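Local coordinates for DNA-binding transcriptional repressor YiaJ (Escherichia coli, PDB 1YSQ), which represses transcription of the yiaKLMNOPQRS operon, which may serve the use of 2,3-diketo-L-gulonate, and is represented here by its IclR-type C-terminal effector domain, at residues 15-19 with 42-46. Sequence-based numbering, arbitrary orientation.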
# COMPACT_ATOMS: atom_id res chain seq x y z
N ALA A 15 14.88 -2.92 3.84
CA ALA A 15 15.57 -2.08 2.84
C ALA A 15 16.24 -2.81 1.65
O ALA A 15 16.04 -2.39 0.52
CB ALA A 15 16.56 -1.09 3.51
N PRO A 16 17.01 -3.89 1.86
CA PRO A 16 17.64 -4.58 0.73
C PRO A 16 16.60 -5.09 -0.27
O PRO A 16 16.82 -5.09 -1.49
CB PRO A 16 18.34 -5.77 1.38
CG PRO A 16 18.45 -5.44 2.81
CD PRO A 16 17.29 -4.57 3.14
N HIS A 17 15.47 -5.56 0.28
CA HIS A 17 14.39 -6.12 -0.52
C HIS A 17 13.63 -5.04 -1.28
O HIS A 17 13.29 -5.22 -2.44
CB HIS A 17 13.42 -6.91 0.38
CG HIS A 17 14.06 -8.06 1.08
ND1 HIS A 17 14.44 -9.20 0.43
CD2 HIS A 17 14.42 -8.23 2.38
CE1 HIS A 17 14.99 -10.04 1.29
NE2 HIS A 17 14.98 -9.47 2.49
N LEU A 18 13.36 -3.92 -0.61
CA LEU A 18 12.67 -2.81 -1.25
C LEU A 18 13.55 -2.19 -2.34
O LEU A 18 13.07 -1.89 -3.44
CB LEU A 18 12.23 -1.76 -0.21
CG LEU A 18 11.26 -2.31 0.85
CD1 LEU A 18 11.14 -1.35 2.02
CD2 LEU A 18 9.90 -2.60 0.24
N GLU A 19 14.85 -2.03 -2.06
CA GLU A 19 15.78 -1.54 -3.09
C GLU A 19 15.82 -2.46 -4.31
O GLU A 19 15.80 -2.00 -5.46
CB GLU A 19 17.20 -1.42 -2.51
CG GLU A 19 17.37 -0.24 -1.57
CD GLU A 19 18.81 -0.11 -1.08
OE1 GLU A 19 19.72 -0.67 -1.74
OE2 GLU A 19 19.02 0.54 -0.06
N ILE A 42 6.88 5.17 6.09
CA ILE A 42 8.15 5.16 6.82
C ILE A 42 9.38 5.05 5.93
O ILE A 42 10.50 5.27 6.39
CB ILE A 42 8.15 4.08 7.94
CG1 ILE A 42 8.01 2.66 7.34
CG2 ILE A 42 7.05 4.40 8.97
CD1 ILE A 42 8.20 1.53 8.37
N TYR A 43 9.17 4.74 4.66
CA TYR A 43 10.28 4.50 3.76
C TYR A 43 9.76 4.65 2.33
O TYR A 43 8.66 4.19 2.00
CB TYR A 43 10.82 3.10 4.04
CG TYR A 43 11.94 2.60 3.18
CD1 TYR A 43 13.23 2.51 3.67
CD2 TYR A 43 11.70 2.13 1.88
CE1 TYR A 43 14.27 2.01 2.90
CE2 TYR A 43 12.72 1.63 1.11
CZ TYR A 43 14.00 1.56 1.63
OH TYR A 43 15.02 1.04 0.86
N LYS A 44 10.53 5.34 1.51
CA LYS A 44 10.15 5.55 0.11
C LYS A 44 11.38 5.60 -0.80
O LYS A 44 12.37 6.25 -0.47
CB LYS A 44 9.32 6.85 -0.06
CG LYS A 44 8.74 7.02 -1.47
CD LYS A 44 8.27 8.45 -1.73
CE LYS A 44 7.64 8.56 -3.14
NZ LYS A 44 7.51 10.01 -3.62
N LEU A 45 11.30 4.92 -1.94
CA LEU A 45 12.31 5.02 -3.01
C LEU A 45 11.68 5.64 -4.24
O LEU A 45 10.66 5.16 -4.74
CB LEU A 45 12.92 3.65 -3.36
CG LEU A 45 13.58 2.93 -2.17
CD1 LEU A 45 13.88 1.49 -2.50
CD2 LEU A 45 14.86 3.66 -1.69
N GLU A 46 12.31 6.69 -4.74
CA GLU A 46 11.89 7.31 -5.98
C GLU A 46 12.14 6.37 -7.16
O GLU A 46 12.97 5.47 -7.04
CB GLU A 46 12.65 8.64 -6.17
CG GLU A 46 12.27 9.74 -5.18
CD GLU A 46 10.78 10.10 -5.20
OE1 GLU A 46 10.15 10.05 -6.28
OE2 GLU A 46 10.23 10.45 -4.13
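The ring of Tyr43 meets Leu18 and Ala15 of the facing helix, both approaching obliquely. Leu18 CD1 rests 3.5 Å from Tyr43 CE2, the two side chains running past each other in opposite directions; a leucine is long enough to lay a methyl along the ring. Ala15 CB sits 3.9 Å from Tyr43 CE1, its small methyl suiting a position where the phenol must come close. With CG anti to the backbone N (chi1 177°), the tyrosine reaches across to the helix and delivers its hydroxyl beside Glu19, whose CG lies 3.6 Å from Tyr43 OH. The Glu19 carboxylate and the ring are nearly coplanar, 13° apart, yet Tyr43 OH and Glu19 OE2 each hydrogen-bond to Thr192 OG1 instead of each other; glutamate thus offers methylene to the phenol and carboxylate to the C-terminal tail. A phenylalanine in place of Tyr43 would probably keep the packing against Leu18 but leave Thr192 without one of its hydrogen-bonding mates. One branch of Leu45, the slim methyl CD1, lies against the helix backbone, 3.6 Å from Glu19 CA. This mainly apolar helix-on-sheet packing belongs to the GAF-like effector domain: residues 42-45 of strand 38-45 run at 30° to the 15-19 part of helix 8-25, a classic beta bulge sets Ile42 and Tyr43 opposite Phe31 of strand 28-35, and Leu18 also touches Ile29, Phe31 and, on helix 162-182, Ile176.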